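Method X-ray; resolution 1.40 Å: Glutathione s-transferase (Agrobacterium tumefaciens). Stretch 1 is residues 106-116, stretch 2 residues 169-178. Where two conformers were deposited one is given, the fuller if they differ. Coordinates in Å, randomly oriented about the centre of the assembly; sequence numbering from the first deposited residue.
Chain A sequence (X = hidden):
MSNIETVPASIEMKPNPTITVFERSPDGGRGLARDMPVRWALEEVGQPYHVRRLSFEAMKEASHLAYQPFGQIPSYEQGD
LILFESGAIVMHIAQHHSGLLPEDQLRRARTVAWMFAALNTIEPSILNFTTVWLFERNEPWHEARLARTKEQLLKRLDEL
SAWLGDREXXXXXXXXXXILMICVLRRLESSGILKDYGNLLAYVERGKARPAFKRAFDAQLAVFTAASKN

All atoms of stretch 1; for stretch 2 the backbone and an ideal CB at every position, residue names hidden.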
# COMPACT_ATOMS: atom_id res chain seq x y z
N LEU A 106 4.60 7.56 -19.50
CA LEU A 106 5.63 7.81 -18.50
C LEU A 106 5.04 8.53 -17.29
O LEU A 106 5.25 8.13 -16.14
CB LEU A 106 6.79 8.62 -19.09
CG LEU A 106 8.11 7.86 -19.29
CD1 LEU A 106 7.97 6.79 -20.36
CD2 LEU A 106 9.24 8.82 -19.62
N ARG A 107 4.29 9.59 -17.55
CA ARG A 107 3.66 10.35 -16.48
C ARG A 107 2.67 9.48 -15.70
O ARG A 107 2.57 9.58 -14.48
CB ARG A 107 2.95 11.59 -17.05
CG ARG A 107 3.92 12.58 -17.70
CD ARG A 107 3.20 13.77 -18.30
NE ARG A 107 1.96 13.38 -18.97
CZ ARG A 107 1.26 14.18 -19.77
NH1 ARG A 107 1.68 15.42 -20.01
NH2 ARG A 107 0.14 13.74 -20.34
N ARG A 108 1.95 8.62 -16.40
CA ARG A 108 1.01 7.72 -15.76
C ARG A 108 1.71 6.77 -14.79
O ARG A 108 1.24 6.55 -13.67
CB ARG A 108 0.26 6.93 -16.83
CG ARG A 108 -1.06 6.34 -16.40
CD ARG A 108 -1.67 5.58 -17.56
NE ARG A 108 -3.02 5.09 -17.30
CZ ARG A 108 -4.13 5.78 -17.59
NH1 ARG A 108 -4.03 6.99 -18.12
NH2 ARG A 108 -5.32 5.26 -17.33
N ALA A 109 2.83 6.19 -15.21
CA ALA A 109 3.57 5.26 -14.37
C ALA A 109 4.07 5.96 -13.11
O ALA A 109 4.07 5.36 -12.02
CB ALA A 109 4.73 4.64 -15.17
N ARG A 110 4.53 7.20 -13.24
CA ARG A 110 4.98 7.94 -12.07
C ARG A 110 3.81 8.31 -11.14
O ARG A 110 3.97 8.35 -9.91
CB ARG A 110 5.76 9.19 -12.47
CG ARG A 110 7.03 8.84 -13.24
CD ARG A 110 8.02 10.00 -13.22
NE ARG A 110 7.46 11.17 -13.90
CZ ARG A 110 7.62 11.43 -15.19
NH1 ARG A 110 8.34 10.62 -15.95
NH2 ARG A 110 7.07 12.52 -15.72
N THR A 111 2.63 8.57 -11.70
CA THR A 111 1.45 8.85 -10.90
C THR A 111 1.12 7.61 -10.05
O THR A 111 0.84 7.73 -8.85
CB THR A 111 0.26 9.23 -11.80
OG1 THR A 111 0.63 10.37 -12.59
CG2 THR A 111 -0.96 9.60 -10.95
N VAL A 112 1.18 6.44 -10.67
CA VAL A 112 0.94 5.19 -9.94
C VAL A 112 2.01 4.99 -8.85
O VAL A 112 1.67 4.56 -7.73
CB VAL A 112 0.87 3.99 -10.93
CG1 VAL A 112 0.85 2.65 -10.21
CG2 VAL A 112 -0.35 4.14 -11.85
N ALA A 113 3.28 5.30 -9.12
CA ALA A 113 4.28 5.28 -8.06
C ALA A 113 3.84 6.10 -6.83
O ALA A 113 3.95 5.64 -5.69
CB ALA A 113 5.65 5.76 -8.58
N TRP A 114 3.34 7.32 -7.06
CA TRP A 114 2.94 8.17 -5.94
C TRP A 114 1.67 7.67 -5.24
O TRP A 114 1.53 7.87 -4.04
CB TRP A 114 2.82 9.64 -6.39
CG TRP A 114 4.18 10.29 -6.45
CD1 TRP A 114 4.86 10.65 -7.56
CD2 TRP A 114 5.03 10.58 -5.33
NE1 TRP A 114 6.09 11.19 -7.21
CE2 TRP A 114 6.21 11.16 -5.84
CE3 TRP A 114 4.88 10.46 -3.95
CZ2 TRP A 114 7.26 11.57 -5.00
CZ3 TRP A 114 5.93 10.86 -3.12
CH2 TRP A 114 7.09 11.42 -3.65
N MET A 115 0.77 7.00 -5.97
CA MET A 115 -0.37 6.33 -5.31
C MET A 115 0.12 5.27 -4.31
O MET A 115 -0.32 5.24 -3.15
CB MET A 115 -1.30 5.69 -6.35
CG MET A 115 -2.01 6.72 -7.26
SD MET A 115 -2.93 5.96 -8.61
CE MET A 115 -4.29 5.23 -7.68
N PHE A 116 1.04 4.43 -4.75
CA PHE A 116 1.64 3.45 -3.84
C PHE A 116 2.44 4.09 -2.71
O PHE A 116 2.40 3.61 -1.58
CB PHE A 116 2.47 2.40 -4.60
CG PHE A 116 1.64 1.32 -5.26
CD1 PHE A 116 1.12 1.49 -6.54
CD2 PHE A 116 1.39 0.13 -4.60
CE1 PHE A 116 0.37 0.48 -7.16
CE2 PHE A 116 0.63 -0.88 -5.19
CZ PHE A 116 0.12 -0.70 -6.48
N UNK A 169 1.14 19.92 -7.45
CA UNK A 169 0.68 18.55 -7.20
C UNK A 169 1.87 17.60 -7.34
O UNK A 169 2.96 18.01 -7.75
CB UNK A 169 -0.44 18.16 -8.16
N UNK A 170 1.68 16.34 -6.98
CA UNK A 170 2.79 15.38 -7.00
C UNK A 170 3.36 15.10 -8.40
O UNK A 170 4.58 14.97 -8.55
CB UNK A 170 2.32 14.06 -6.38
N UNK A 171 2.50 14.94 -9.41
CA UNK A 171 2.96 14.61 -10.78
C UNK A 171 2.25 15.46 -11.82
O UNK A 171 1.33 15.01 -12.50
CB UNK A 171 2.73 13.13 -11.08
N UNK A 172 2.68 16.72 -11.95
CA UNK A 172 2.08 17.61 -12.92
C UNK A 172 0.68 18.01 -12.50
O UNK A 172 0.49 18.68 -11.49
CB UNK A 172 2.05 16.95 -14.30
N UNK A 173 -0.32 17.56 -13.26
CA UNK A 173 -1.71 17.91 -13.00
C UNK A 173 -2.25 17.14 -11.80
O UNK A 173 -1.76 16.06 -11.47
CB UNK A 173 -2.57 17.63 -14.24
N UNK A 174 -3.28 17.69 -11.18
CA UNK A 174 -3.96 17.00 -10.09
C UNK A 174 -4.27 15.56 -10.52
O UNK A 174 -4.70 15.32 -11.65
CB UNK A 174 -5.24 17.74 -9.69
N UNK A 175 -4.06 14.60 -9.61
CA UNK A 175 -4.25 13.19 -9.95
C UNK A 175 -4.76 12.35 -8.79
O UNK A 175 -4.87 12.81 -7.64
CB UNK A 175 -2.93 12.60 -10.46
N UNK A 176 -5.06 11.09 -9.10
CA UNK A 176 -5.39 10.12 -8.07
C UNK A 176 -4.31 10.01 -6.99
O UNK A 176 -4.63 9.67 -5.84
CB UNK A 176 -5.62 8.75 -8.71
N UNK A 177 -3.05 10.29 -7.33
CA UNK A 177 -2.02 10.25 -6.29
C UNK A 177 -2.27 11.33 -5.24
O UNK A 177 -2.04 11.11 -4.05
CB UNK A 177 -0.63 10.42 -6.91
N UNK A 178 -2.71 12.50 -5.69
CA UNK A 178 -2.96 13.57 -4.74
C UNK A 178 -4.15 13.26 -3.85
O UNK A 178 -4.14 13.58 -2.66
CB UNK A 178 -3.19 14.89 -5.48

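Position 169 has nothing of the helix of stretch 1 within 5.5 Å of its ideal CB, so stretch 1 sets no requirement; the residue is Trp 169.

At position 170 CA-to-CB points toward the helix, and the ideal CB lies 4.2 Å from Trp 114 CG. A broad indole invites an apolar side chain, with leucine, isoleucine or methionine all plausible. The residue is Leu 170. Its CD2 sits over one face of the ring, 4.2 Å from the centroid of the six-membered ring and 15° off the normal, a CH-pi contact.

Position 171 also points toward the helix. Its ideal CB is 3.8 Å from Thr 111 OG1, and the guanidinium of Arg 110 lies within reach of a longer side chain. That positive charge favours an acid, although glutamine could also offer an acceptor. Glu 171 fills the place. Arg 110 NE donates to Glu 171 OE1 (3.2 Å) and Arg 110 NH2 to Glu 171 OE2 (3.1 Å), so the salt bridge uses both carboxylate oxygens. The aliphatic part packs beside the helix, with Glu 171 CG 3.4 Å from Thr 111 OG1. That hydroxyl donates to Arg 107 O within its own helix (2.8 Å), and a water donates both to Thr 111 OG1 (3.0 Å) and to Glu 171 O (2.8 Å), linking the stretches.

At position 172 phi is 71° and psi -113°; the positive phi by itself favours glycine, and Gly 172 is found. Positions 173 and 174 have ideal CB atoms beyond 5.5 Å of stretch 1, which leaves their choice open; they are Ser 173 and Phe 174.

The ideal CB of position 175 is 3.6 Å from Thr 111 CG2, so a compact side chain suits it. A helix starts at the next residue, making serine, threonine, aspartate or asparagine attractive as a cap. Ser 175 serves: its OG accepts from the backbone N of position 177 (3.0 Å).

Position 176 points sideways, its ideal CB 3.9 Å from Met 115 SD. A small apolar group fits well, and Ala 176 touches that sulfur with its methyl.

Position 177 faces the helix closely: the ideal CB is 3.6 Å from both Trp 114 CB and Thr 111 O. Such proximity favours alanine or glycine. Ala 177 packs its CB 4.0 Å from Met 115 CG.

Position 178 points away from stretch 1; the visible clue is the backbone N atoms of 170 and 175, which aspartate or asparagine could meet. Asp 178 does so, OD1 accepting from Leu 170 N and OD2 from Ser 175 N, both at 2.9 Å.

Stretch 2 169-178: WLEGSFSAAD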
# COMPACT_ATOMS: atom_id res chain seq x y z
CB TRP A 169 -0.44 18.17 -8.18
CG TRP A 169 -1.58 19.16 -8.20
CD1 TRP A 169 -1.94 19.98 -9.23
CD2 TRP A 169 -2.50 19.44 -7.13
NE1 TRP A 169 -3.02 20.74 -8.87
CE2 TRP A 169 -3.38 20.43 -7.59
CE3 TRP A 169 -2.67 18.94 -5.83
CZ2 TRP A 169 -4.42 20.94 -6.81
CZ3 TRP A 169 -3.70 19.45 -5.04
CH2 TRP A 169 -4.56 20.44 -5.54
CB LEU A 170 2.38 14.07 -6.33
CG LEU A 170 2.16 14.12 -4.81
CD1 LEU A 170 1.39 12.89 -4.37
CD2 LEU A 170 3.44 14.26 -3.99
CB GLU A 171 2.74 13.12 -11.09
CG GLU A 171 3.13 12.68 -12.52
CD GLU A 171 4.54 13.07 -12.93
OE1 GLU A 171 5.49 12.90 -12.12
OE2 GLU A 171 4.71 13.56 -14.07
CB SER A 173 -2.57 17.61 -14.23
OG SER A 173 -2.17 18.41 -15.33
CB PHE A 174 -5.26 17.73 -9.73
CG PHE A 174 -6.02 17.08 -8.61
CD1 PHE A 174 -5.69 17.32 -7.28
CD2 PHE A 174 -7.06 16.20 -8.89
CE1 PHE A 174 -6.40 16.68 -6.26
CE2 PHE A 174 -7.75 15.58 -7.88
CZ PHE A 174 -7.43 15.82 -6.58
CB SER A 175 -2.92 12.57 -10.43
OG SER A 175 -2.08 12.30 -9.32
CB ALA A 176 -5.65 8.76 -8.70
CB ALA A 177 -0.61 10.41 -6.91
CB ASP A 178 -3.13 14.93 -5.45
CG ASP A 178 -1.94 15.27 -6.31
OD1 ASP A 178 -0.84 15.50 -5.77
OD2 ASP A 178 -2.14 15.27 -7.54
O HOH W 1 -0.57 13.05 -12.91
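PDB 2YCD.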